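Local coordinates for protein probable FAD-dependent oxidoreductase PA4991 (Pseudomonas aeruginosa PAO1, PDB 5EZ7) that probably acts as a monomeric FAD-dependent oxidoreductase of unknown substrate and is essential for growth of the bacterium in cystic fibrosis sputum, at residues A[48-53]-A[268-273]; A[232-237]-A[306-311]; A[238-243]-A[301-306]; A[253-258]-A[293-298]. All blocks are in the same frame, centred on the assembly; numbering follows the deposited sequence.

Interaction 1 of 4, residues A[48-53]-A[268-273]. With FAD (flavin-adenine dinucleotide), chain B.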
# COMPACT_ATOMS: atom_id res chain seq x y z
N LYS A 48 5.45 1.47 3.93
CA LYS A 48 5.31 1.19 5.35
C LYS A 48 4.30 0.09 5.68
O LYS A 48 4.14 -0.25 6.85
CB LYS A 48 4.93 2.46 6.12
CG LYS A 48 5.96 3.57 5.99
CD LYS A 48 5.47 4.76 6.79
CE LYS A 48 6.47 5.91 6.82
NZ LYS A 48 6.27 6.75 5.61
N SER A 49 3.64 -0.48 4.68
CA SER A 49 2.73 -1.56 4.95
C SER A 49 3.49 -2.83 5.31
O SER A 49 4.73 -2.91 5.19
CB SER A 49 1.78 -1.83 3.77
OG SER A 49 2.44 -2.24 2.59
N GLN A 50 2.74 -3.83 5.74
CA GLN A 50 3.31 -5.15 6.00
C GLN A 50 3.27 -6.02 4.74
O GLN A 50 3.82 -7.10 4.74
CB GLN A 50 2.60 -5.82 7.18
CG GLN A 50 2.85 -5.10 8.51
CD GLN A 50 2.63 -6.00 9.74
OE1 GLN A 50 1.57 -5.97 10.36
NE2 GLN A 50 3.62 -6.80 10.08
N GLY A 51 2.64 -5.54 3.67
CA GLY A 51 2.74 -6.18 2.35
C GLY A 51 1.85 -7.40 2.22
O GLY A 51 1.98 -8.16 1.26
N ILE A 52 0.93 -7.58 3.17
CA ILE A 52 0.15 -8.80 3.21
C ILE A 52 -1.01 -8.62 2.27
O ILE A 52 -1.74 -7.64 2.38
CB ILE A 52 -0.43 -9.07 4.61
CG1 ILE A 52 0.70 -9.33 5.61
CG2 ILE A 52 -1.41 -10.24 4.57
CD1 ILE A 52 0.32 -9.05 7.06
N ILE A 53 -1.21 -9.58 1.38
CA ILE A 53 -2.41 -9.60 0.54
C ILE A 53 -3.52 -10.43 1.14
O ILE A 53 -3.57 -11.65 0.98
CB ILE A 53 -2.07 -9.97 -0.89
CG1 ILE A 53 -1.29 -8.78 -1.46
CG2 ILE A 53 -3.31 -10.08 -1.74
CD1 ILE A 53 -0.36 -9.20 -2.51
N VAL A 268 14.59 -7.90 9.89
CA VAL A 268 13.79 -7.10 10.78
C VAL A 268 12.42 -7.75 10.87
O VAL A 268 11.84 -8.12 9.85
CB VAL A 268 13.64 -5.64 10.28
CG1 VAL A 268 12.75 -4.82 11.19
CG2 VAL A 268 15.02 -4.97 10.17
N TRP A 269 11.94 -7.89 12.10
CA TRP A 269 10.56 -8.28 12.37
C TRP A 269 9.77 -7.01 12.57
O TRP A 269 10.07 -6.22 13.46
CB TRP A 269 10.44 -9.10 13.67
CG TRP A 269 10.73 -10.55 13.58
CD1 TRP A 269 10.82 -11.31 12.44
CD2 TRP A 269 10.91 -11.45 14.68
NE1 TRP A 269 11.05 -12.62 12.77
CE2 TRP A 269 11.12 -12.73 14.14
CE3 TRP A 269 10.92 -11.30 16.08
CZ2 TRP A 269 11.34 -13.87 14.95
CZ3 TRP A 269 11.14 -12.42 16.89
CH2 TRP A 269 11.34 -13.69 16.32
N TYR A 270 8.73 -6.86 11.78
CA TYR A 270 7.87 -5.70 11.77
C TYR A 270 6.55 -6.13 12.43
O TYR A 270 5.92 -7.09 11.97
CB TYR A 270 7.67 -5.29 10.32
CG TYR A 270 7.06 -3.95 10.05
CD1 TYR A 270 7.22 -2.89 10.91
CD2 TYR A 270 6.35 -3.73 8.87
CE1 TYR A 270 6.65 -1.64 10.63
CE2 TYR A 270 5.78 -2.50 8.59
CZ TYR A 270 5.93 -1.45 9.47
OH TYR A 270 5.36 -0.22 9.19
N LEU A 271 6.16 -5.42 13.49
CA LEU A 271 5.02 -5.80 14.28
C LEU A 271 3.87 -4.83 14.17
O LEU A 271 3.96 -3.70 14.65
CB LEU A 271 5.40 -5.91 15.76
CG LEU A 271 6.68 -6.62 16.23
CD1 LEU A 271 6.71 -6.60 17.75
CD2 LEU A 271 6.78 -8.06 15.75
N GLY A 272 2.76 -5.32 13.62
CA GLY A 272 1.45 -4.63 13.65
C GLY A 272 0.45 -5.41 14.46
O GLY A 272 0.82 -6.12 15.42
N GLY A 273 -0.82 -5.31 14.06
CA GLY A 273 -1.92 -5.84 14.84
C GLY A 273 -2.40 -4.93 15.97
O GLY A 273 -2.26 -3.70 15.91
PA FAD B . -0.05 6.16 -0.12
O1A FAD B . 0.83 4.95 -0.17
O2A FAD B . -0.12 7.01 1.11
O5B FAD B . 0.35 7.05 -1.37
C5B FAD B . -0.10 8.38 -1.53
C4B FAD B . 0.96 9.08 -2.35
O4B FAD B . 0.49 10.39 -2.72
C3B FAD B . 2.27 9.25 -1.56
O3B FAD B . 3.37 8.67 -2.27
C2B FAD B . 2.40 10.75 -1.41
O2B FAD B . 3.74 11.24 -1.41
C1B FAD B . 1.58 11.28 -2.59
N9A FAD B . 1.04 12.63 -2.37
C8A FAD B . 0.47 13.09 -1.24
N7A FAD B . 0.11 14.37 -1.40
C5A FAD B . 0.45 14.74 -2.65
C6A FAD B . 0.34 15.98 -3.43
N6A FAD B . -0.23 17.06 -2.87
N1A FAD B . 0.80 15.98 -4.69
C2A FAD B . 1.36 14.88 -5.23
N3A FAD B . 1.50 13.72 -4.57
C4A FAD B . 1.06 13.60 -3.29
N1 FAD B . -2.75 -3.14 3.52
C2 FAD B . -2.72 -4.44 3.18
O2 FAD B . -3.46 -4.85 2.26
N3 FAD B . -1.91 -5.32 3.80
C4 FAD B . -1.09 -4.97 4.79
O4 FAD B . -0.35 -5.80 5.34
C4X FAD B . -1.07 -3.57 5.21
N5 FAD B . -0.27 -3.15 6.21
C5X FAD B . -0.25 -1.86 6.58
C6 FAD B . 0.61 -1.47 7.60
C7 FAD B . 0.66 -0.15 8.01
C7M FAD B . 1.60 0.25 9.11
C8 FAD B . -0.19 0.86 7.33
C8M FAD B . -0.16 2.32 7.73
C9 FAD B . -1.05 0.47 6.32
C9A FAD B . -1.12 -0.86 5.91
N10 FAD B . -1.99 -1.30 4.87
C10 FAD B . -1.97 -2.64 4.49
C1' FAD B . -2.85 -0.37 4.15
C2' FAD B . -2.06 0.18 2.97
O2' FAD B . -0.72 0.55 3.36
C3' FAD B . -2.78 1.37 2.35
O3' FAD B . -4.18 1.05 2.22
C4' FAD B . -2.20 1.70 0.97
O4' FAD B . -0.78 1.55 0.94
C5' FAD B . -2.53 3.12 0.56
O5' FAD B . -2.11 3.32 -0.80
P FAD B . -2.24 4.78 -1.44
O1P FAD B . -1.46 4.80 -2.73
O2P FAD B . -3.69 5.11 -1.44
O3P FAD B . -1.59 5.72 -0.32

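Interaction 2 of 4, residues A[232-237]-A[306-311]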
# COMPACT_ATOMS: atom_id res chain seq x y z
N VAL A 232 6.15 -1.45 15.53
CA VAL A 232 7.40 -1.73 16.21
C VAL A 232 8.30 -2.50 15.26
O VAL A 232 7.84 -3.34 14.52
CB VAL A 232 7.18 -2.54 17.51
CG1 VAL A 232 8.50 -2.75 18.24
CG2 VAL A 232 6.23 -1.82 18.43
N MET A 233 9.59 -2.19 15.26
CA MET A 233 10.56 -2.92 14.43
C MET A 233 11.65 -3.49 15.36
O MET A 233 12.17 -2.75 16.22
CB MET A 233 11.22 -2.00 13.40
CG MET A 233 10.32 -1.47 12.29
SD MET A 233 11.06 -0.21 11.20
CE MET A 233 11.10 1.20 12.26
N VAL A 234 11.98 -4.78 15.20
CA VAL A 234 13.13 -5.40 15.88
C VAL A 234 14.13 -5.87 14.83
O VAL A 234 13.76 -6.58 13.90
CB VAL A 234 12.76 -6.67 16.66
CG1 VAL A 234 13.83 -6.97 17.70
CG2 VAL A 234 11.42 -6.53 17.29
N LYS A 235 15.39 -5.50 15.02
CA LYS A 235 16.47 -5.93 14.14
C LYS A 235 17.54 -6.79 14.87
O LYS A 235 18.10 -6.38 15.85
CB LYS A 235 17.11 -4.69 13.52
CG LYS A 235 18.24 -5.06 12.56
CD LYS A 235 18.66 -3.90 11.64
CE LYS A 235 19.84 -4.39 10.80
NZ LYS A 235 20.52 -3.34 10.01
N ALA A 236 17.83 -7.96 14.34
CA ALA A 236 18.83 -8.83 14.91
C ALA A 236 19.30 -9.84 13.89
O ALA A 236 18.64 -10.14 12.93
CB ALA A 236 18.24 -9.54 16.11
N ALA A 237 20.47 -10.36 14.12
CA ALA A 237 21.01 -11.48 13.38
C ALA A 237 20.26 -12.81 13.64
O ALA A 237 20.29 -13.71 12.81
CB ALA A 237 22.49 -11.67 13.80
N GLY A 306 18.39 -10.41 23.00
CA GLY A 306 19.35 -9.59 23.78
C GLY A 306 20.26 -8.64 22.98
O GLY A 306 20.69 -7.60 23.49
N GLN A 307 20.56 -8.99 21.74
CA GLN A 307 21.43 -8.17 20.93
C GLN A 307 20.67 -7.35 19.88
O GLN A 307 21.29 -6.74 19.03
CB GLN A 307 22.43 -9.09 20.25
CG GLN A 307 23.21 -9.87 21.30
CD GLN A 307 24.64 -9.45 21.29
OE1 GLN A 307 24.98 -8.31 21.63
NE2 GLN A 307 25.51 -10.36 20.83
N ALA A 308 19.35 -7.31 19.99
CA ALA A 308 18.51 -6.74 18.98
C ALA A 308 18.50 -5.24 19.09
O ALA A 308 18.67 -4.68 20.17
CB ALA A 308 17.11 -7.27 19.10
N GLN A 309 18.31 -4.57 17.96
CA GLN A 309 17.96 -3.16 18.00
C GLN A 309 16.46 -3.01 17.83
O GLN A 309 15.84 -3.84 17.15
CB GLN A 309 18.66 -2.39 16.90
CG GLN A 309 20.18 -2.40 16.96
CD GLN A 309 20.68 -1.81 15.68
OE1 GLN A 309 20.87 -2.53 14.70
NE2 GLN A 309 20.73 -0.49 15.61
N TRP A 310 15.91 -1.95 18.42
CA TRP A 310 14.49 -1.71 18.54
C TRP A 310 14.17 -0.28 18.14
O TRP A 310 14.83 0.66 18.56
CB TRP A 310 14.03 -1.85 19.98
CG TRP A 310 14.25 -3.18 20.55
CD1 TRP A 310 15.41 -3.65 21.15
CD2 TRP A 310 13.30 -4.25 20.64
NE1 TRP A 310 15.23 -4.93 21.58
CE2 TRP A 310 13.95 -5.33 21.27
CE3 TRP A 310 11.97 -4.40 20.24
CZ2 TRP A 310 13.31 -6.54 21.50
CZ3 TRP A 310 11.34 -5.60 20.47
CH2 TRP A 310 12.01 -6.66 21.09
N ALA A 311 13.12 -0.13 17.35
CA ALA A 311 12.60 1.19 16.99
C ALA A 311 11.08 1.11 16.83
O ALA A 311 10.51 0.02 16.77
CB ALA A 311 13.25 1.64 15.69

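Interaction 3 of 4, residues A[238-243]-A[301-306]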
# COMPACT_ATOMS: atom_id res chain seq x y z
N THR A 238 19.65 -12.95 14.81
CA THR A 238 19.11 -14.24 15.27
C THR A 238 17.67 -14.52 14.79
O THR A 238 17.11 -15.59 15.04
CB THR A 238 19.14 -14.35 16.84
OG1 THR A 238 18.41 -13.24 17.41
CG2 THR A 238 20.56 -14.33 17.36
N LEU A 239 17.06 -13.55 14.11
CA LEU A 239 15.67 -13.70 13.74
C LEU A 239 15.52 -14.79 12.66
O LEU A 239 16.44 -15.05 11.93
CB LEU A 239 15.06 -12.39 13.27
CG LEU A 239 15.27 -11.22 14.21
CD1 LEU A 239 14.61 -10.00 13.59
CD2 LEU A 239 14.73 -11.48 15.61
N LYS A 240 14.39 -15.48 12.68
CA LYS A 240 14.06 -16.47 11.69
C LYS A 240 12.78 -15.98 11.01
O LYS A 240 11.93 -15.33 11.65
CB LYS A 240 13.88 -17.84 12.32
CG LYS A 240 15.14 -18.34 13.01
CD LYS A 240 15.17 -19.86 13.16
CE LYS A 240 16.41 -20.39 13.87
NZ LYS A 240 16.24 -20.42 15.37
N PRO A 241 12.64 -16.27 9.70
CA PRO A 241 11.48 -15.76 8.97
C PRO A 241 10.11 -16.22 9.57
O PRO A 241 9.95 -17.37 10.01
CB PRO A 241 11.66 -16.28 7.55
CG PRO A 241 13.02 -16.88 7.48
CD PRO A 241 13.55 -17.08 8.86
N LEU A 242 9.17 -15.28 9.58
CA LEU A 242 7.88 -15.43 10.12
C LEU A 242 6.91 -14.40 9.51
O LEU A 242 7.22 -13.16 9.43
CB LEU A 242 7.97 -15.18 11.60
CG LEU A 242 6.68 -15.26 12.40
CD1 LEU A 242 5.94 -16.60 12.20
CD2 LEU A 242 7.08 -15.01 13.83
N TYR A 243 5.75 -14.90 9.10
CA TYR A 243 4.68 -14.07 8.52
C TYR A 243 3.36 -14.59 9.11
O TYR A 243 2.88 -15.63 8.68
CB TYR A 243 4.69 -14.16 6.99
CG TYR A 243 6.05 -13.80 6.42
CD1 TYR A 243 7.08 -14.74 6.33
CD2 TYR A 243 6.32 -12.51 6.03
CE1 TYR A 243 8.33 -14.38 5.83
CE2 TYR A 243 7.56 -12.14 5.55
CZ TYR A 243 8.56 -13.07 5.46
OH TYR A 243 9.78 -12.64 4.99
N PRO A 301 9.89 -17.36 22.70
CA PRO A 301 11.04 -17.36 23.63
C PRO A 301 12.37 -18.02 23.13
O PRO A 301 13.42 -17.73 23.66
CB PRO A 301 10.52 -18.13 24.83
CG PRO A 301 9.40 -18.97 24.29
CD PRO A 301 8.79 -18.23 23.17
N TRP A 302 12.30 -18.86 22.11
CA TRP A 302 13.47 -19.57 21.58
C TRP A 302 14.36 -18.68 20.69
O TRP A 302 15.40 -19.12 20.26
CB TRP A 302 13.06 -20.86 20.83
CG TRP A 302 11.90 -20.71 19.89
CD1 TRP A 302 11.97 -20.39 18.54
CD2 TRP A 302 10.51 -20.80 20.20
NE1 TRP A 302 10.70 -20.31 18.02
CE2 TRP A 302 9.79 -20.56 19.01
CE3 TRP A 302 9.81 -21.07 21.38
CZ2 TRP A 302 8.39 -20.59 18.95
CZ3 TRP A 302 8.40 -21.08 21.33
CH2 TRP A 302 7.71 -20.84 20.12
N ILE A 303 13.91 -17.45 20.40
CA ILE A 303 14.70 -16.45 19.66
C ILE A 303 15.29 -15.38 20.60
O ILE A 303 14.55 -14.52 21.09
CB ILE A 303 13.81 -15.75 18.59
CG1 ILE A 303 13.16 -16.75 17.62
CG2 ILE A 303 14.63 -14.75 17.76
CD1 ILE A 303 14.11 -17.57 16.77
N ASP A 304 16.61 -15.44 20.83
CA ASP A 304 17.34 -14.48 21.71
C ASP A 304 17.38 -13.07 21.10
O ASP A 304 18.05 -12.84 20.09
CB ASP A 304 18.78 -14.96 22.00
CG ASP A 304 19.47 -14.19 23.18
OD1 ASP A 304 18.97 -13.15 23.68
OD2 ASP A 304 20.54 -14.65 23.64
N LEU A 305 16.67 -12.16 21.73
CA LEU A 305 16.61 -10.77 21.33
C LEU A 305 17.56 -9.85 22.14
O LEU A 305 17.55 -8.64 21.94
CB LEU A 305 15.15 -10.27 21.41
CG LEU A 305 14.18 -11.05 20.47
CD1 LEU A 305 12.74 -10.58 20.65
CD2 LEU A 305 14.55 -10.96 18.98
N GLY A 306 18.39 -10.41 23.00
CA GLY A 306 19.35 -9.59 23.78
C GLY A 306 20.26 -8.64 22.98
O GLY A 306 20.69 -7.60 23.49

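Interaction 4 of 4, residues A[253-258]-A[293-298]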
# COMPACT_ATOMS: atom_id res chain seq x y z
N PRO A 253 -6.04 -9.85 15.20
CA PRO A 253 -4.71 -10.31 15.62
C PRO A 253 -4.17 -9.52 16.83
O PRO A 253 -4.26 -8.29 16.85
CB PRO A 253 -3.82 -10.04 14.40
CG PRO A 253 -4.76 -9.84 13.25
CD PRO A 253 -6.04 -9.33 13.82
N ARG A 254 -3.65 -10.25 17.80
CA ARG A 254 -2.93 -9.71 18.97
C ARG A 254 -1.68 -8.96 18.46
O ARG A 254 -1.49 -7.78 18.76
CB ARG A 254 -2.56 -10.90 19.88
CG ARG A 254 -1.92 -10.63 21.25
CD ARG A 254 -2.41 -11.67 22.28
NE ARG A 254 -1.54 -11.89 23.45
CZ ARG A 254 -1.53 -11.18 24.59
NH1 ARG A 254 -0.67 -11.52 25.57
NH2 ARG A 254 -2.34 -10.12 24.78
N ILE A 255 -0.87 -9.66 17.67
CA ILE A 255 0.23 -9.10 16.91
C ILE A 255 0.21 -9.71 15.52
O ILE A 255 -0.27 -10.84 15.35
CB ILE A 255 1.61 -9.39 17.54
CG1 ILE A 255 1.94 -10.89 17.53
CG2 ILE A 255 1.65 -8.87 18.97
CD1 ILE A 255 3.42 -11.20 17.73
N THR A 256 0.75 -8.95 14.57
CA THR A 256 0.94 -9.39 13.17
C THR A 256 2.46 -9.24 12.89
O THR A 256 3.01 -8.15 12.97
CB THR A 256 0.02 -8.56 12.17
OG1 THR A 256 -1.35 -8.94 12.33
CG2 THR A 256 0.35 -8.81 10.71
N VAL A 257 3.13 -10.36 12.60
CA VAL A 257 4.56 -10.34 12.29
C VAL A 257 4.81 -10.53 10.80
O VAL A 257 4.33 -11.47 10.20
CB VAL A 257 5.36 -11.44 13.02
CG1 VAL A 257 6.86 -11.27 12.80
CG2 VAL A 257 5.08 -11.41 14.51
N THR A 258 5.63 -9.65 10.24
CA THR A 258 6.28 -9.89 8.94
C THR A 258 7.80 -9.74 9.09
O THR A 258 8.27 -8.97 9.93
CB THR A 258 5.70 -8.94 7.88
OG1 THR A 258 5.67 -7.58 8.38
CG2 THR A 258 4.27 -9.37 7.57
N ARG A 293 8.68 -6.26 23.83
CA ARG A 293 9.63 -7.27 24.39
C ARG A 293 8.93 -8.31 25.21
O ARG A 293 9.29 -9.47 25.13
CB ARG A 293 10.68 -6.72 25.33
CG ARG A 293 11.73 -5.85 24.72
CD ARG A 293 12.69 -5.44 25.83
NE ARG A 293 13.57 -4.38 25.36
CZ ARG A 293 14.76 -4.57 24.78
NH1 ARG A 293 15.26 -5.81 24.60
NH2 ARG A 293 15.48 -3.50 24.38
N ARG A 294 8.01 -7.89 26.06
CA ARG A 294 7.22 -8.82 26.82
C ARG A 294 6.52 -9.81 25.90
O ARG A 294 6.59 -11.02 26.11
CB ARG A 294 6.19 -8.10 27.72
CG ARG A 294 6.79 -7.53 29.01
CD ARG A 294 5.69 -7.07 29.98
NE ARG A 294 4.87 -5.99 29.41
CZ ARG A 294 5.21 -4.69 29.44
NH1 ARG A 294 4.40 -3.78 28.86
NH2 ARG A 294 6.36 -4.30 30.01
N GLU A 295 5.88 -9.30 24.85
CA GLU A 295 5.06 -10.17 24.02
C GLU A 295 5.87 -11.17 23.17
O GLU A 295 5.49 -12.34 23.06
CB GLU A 295 4.08 -9.32 23.23
CG GLU A 295 2.97 -8.75 24.12
CD GLU A 295 1.75 -9.66 24.16
OE1 GLU A 295 0.95 -9.62 23.17
OE2 GLU A 295 1.61 -10.42 25.18
N LEU A 296 7.01 -10.74 22.64
CA LEU A 296 7.91 -11.68 21.98
C LEU A 296 8.56 -12.73 22.90
O LEU A 296 8.70 -13.87 22.49
CB LEU A 296 8.96 -10.97 21.15
CG LEU A 296 8.32 -10.24 19.97
CD1 LEU A 296 9.35 -9.33 19.31
CD2 LEU A 296 7.69 -11.21 18.97
N ALA A 297 8.92 -12.36 24.12
CA ALA A 297 9.38 -13.32 25.15
C ALA A 297 8.35 -14.41 25.43
O ALA A 297 8.73 -15.57 25.66
CB ALA A 297 9.74 -12.59 26.45
N LYS A 298 7.06 -14.06 25.41
CA LYS A 298 6.01 -15.05 25.59
C LYS A 298 5.76 -15.94 24.39
O LYS A 298 5.56 -17.14 24.55
CB LYS A 298 4.67 -14.41 25.95
CG LYS A 298 4.67 -13.74 27.30
CD LYS A 298 3.28 -13.74 27.91
CE LYS A 298 3.04 -12.46 28.69
NZ LYS A 298 1.67 -12.50 29.27

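Interaction 1 of 4, residues A[48-53]-A[268-273]
Gln50, in the loop leading into strand 52-53, comes closest to strand 268-272 at Tyr270, with the two CA atoms 7.4 Å apart, so side chains have to bridge the gap. Tyr270 and Gln50 do this. The tyrosine hydroxyl OH donates to Lys48 O at 2.6 Å, lying in the carbonyl plane on a lone pair. The CE2 edge of the ring meets the same carbonyl and also Ser49 O, 3.6 Å from CE2. Gln50 crosses the ring obliquely, its CG 3.8 Å from Tyr270 CD2 and its amide turned 77° from the ring plane. NE2 sits near Tyr270 O, but the angle there is poor; its hydrogen bonds go to Thr258 OG1 and Thr256 O. Gln50, Gly51 and Ile52 belong to the FAD-binding site, and the Ile52 backbone pairs with the pyrimidine edge of the flavin: Ile52 N donates to FAD O4 at 3.1 Å, and FAD N3 to Ile52 O at 2.7 Å. Ser49 CB packs 3.4 Å from FAD N5. The tyrosine hydroxyl thus ties down a peptide carbonyl that itself touches the flavin methyl C7M, so the sheet probably helps to position the loop lining the cofactor.

Interaction 2 of 4, residues A[232-237]-A[306-311]
Gln309 O is gripped twice from strand 232-236: Lys235 N donates to it at 2.7 Å in a nearly straight bond (175° at the hydrogen), and Val234 CA adds a CA-H...O contact at 3.4 Å. The return bond runs from Gln309 N to Lys235 O. Two residues along, Met233 and Ala311 form the next hydrogen-bonded pair, Met233 N reaching Ala311 O at 2.8 Å, and between them Val234 faces Trp310 as a non-hydrogen-bonded pair.

The side chains of that middle pair lie side by side. Val234 CG1 stands over the six-membered ring of Trp310, 3.7 Å from its centroid and only 5° off the normal, a CH-pi contact. The other methyl, CG2, presses on Trp310 CZ3 at 3.3 Å, which is tight. Val234 chi1 of -160° places CG1 anti to the backbone N, where it also meets Ala308 CB at 3.6 Å. The indole makes a cation-pi contact with Arg293 and touches Ile289, both on helix 285-299.

On the other face, Lys235 and Gln309 run alongside each other in the same direction, Lys235 CD 4.0 Å from Gln309 OE1, while the ammonium goes on to a salt bridge with Asp264. Met233 bends at its last torsion and meets Ala311 CB through CE, at 4.1 Å.

This is regular antiparallel pairing at the edge of a large mixed sheet, in which 309-320 is the outermost strand of that sheet within the chain, consistent with the substrate domain of DAO-family flavoenzymes.

Interaction 3 of 4, residues A[238-243]-A[301-306]
Thr238 and Asp304 supply the one hydrogen bond between the two loops: Thr238 OG1 donates to Asp304 O at 2.7 Å, approaching tilted 29° from the carbonyl plane. With chi1 at 57°, OG1 takes the crowded position between the backbone N and the carbonyl carbon, which turns it to Asp304 O. The carboxylate of Asp304 is used within its own loop, where OD1 accepts from Gly306 N at 2.9 Å to close an Asx turn. That N-H meets the oxygen from above the carboxylate plane.

The apolar contacts gather on one branch of Leu239. Its CD2 touches both Leu305 CD2, at 3.4 Å in a close methyl-to-methyl approach, and Ile303 CG2, at 3.9 Å. Leu239 crosses both partners at about a right angle. Trp269, from strand 267-272, packs against both Leu239 and Ile303, and its indole N-H bonds to Lys240 O, which fixes the first loop to the sheet.

A mixed contact completes the set. The Lys240 chain crosses Ile303 obliquely, and its bend at the last torsion leaves NZ 3.8 Å from Ile303 CD1, with Lys240 CG 4.0 Å from the same methyl.

The loops are therefore joined by a neutral hydroxyl-to-peptide bond at the exposed end and by branched aliphatic groups further in. The charged groups of Lys240 and Asp304 do not pair across the contact, so its cohesion probably owes little to charge.

Interaction 4 of 4, residues A[253-258]-A[293-298]
Arg254 and Glu295 form the tight part of this contact, and the two side chains cross at about a right angle. The salt bridge joins Arg254 NH1 to Glu295 OE2 at 2.6 Å. The carboxylate does not lie flat beside the guanidinium but stands against its face, the two planes 84° apart, with Glu295 OE1 3.2 Å above the guanidinium plane and over its centre, 3.3 Å from Arg254 CZ. Glu295 bends at chi2 (-92°), which turns CD out of an extended line, and the arginine chain bends at the same torsion. The positive guanidinium would be expected to favour the ionised carboxylate.

Around this pair the packing is looser. Ile255 CD1 reaches Leu296 CD2 only at 4.4 Å, and Ile255 CG2 is 4.3 Å from Glu295 OE1. Toward solvent, Lys298 NZ stands near the guanidinium plane at its edge, 4.5 Å from Arg254 NH1. These like charges probably offset a little of what the carboxylate gains. A bound mercury ion lies about 3 Å from the Arg254 side chain, nearest atoms.

Helix 285-299 thus rests on one face of the mixed sheet, with Glu295, in its C-terminal half, meeting Arg254 just ahead of Ile255. Leu296 continues onto Trp269 of the next strand and onto Leu305 in the following loop, and Ile255 is backed by Cys246 of strand 244-246 and by Ile275.

From the N terminus, interaction 1 starts first: residues 48-53, beside the flavin, wait more than 200 residues for strand 268-272. Inside that span the chain enters strand 224-236, where interaction 2 begins, then the loop of interaction 3 and strand 255-261 of interaction 4. These three close in reverse order, at helix 285-299, the loop 301-306 and strand 309-320, so interaction 4 nests in 3 and 3 in 2, the last two sharing Gly306. Interaction 1 crosses all three, because 268-273 lies within their loops. Together they join the FAD-binding loop to the mixed sheet, the sheet to its covering helix, its edge strand to its neighbour, and the loops after 224-236 and before 309-320.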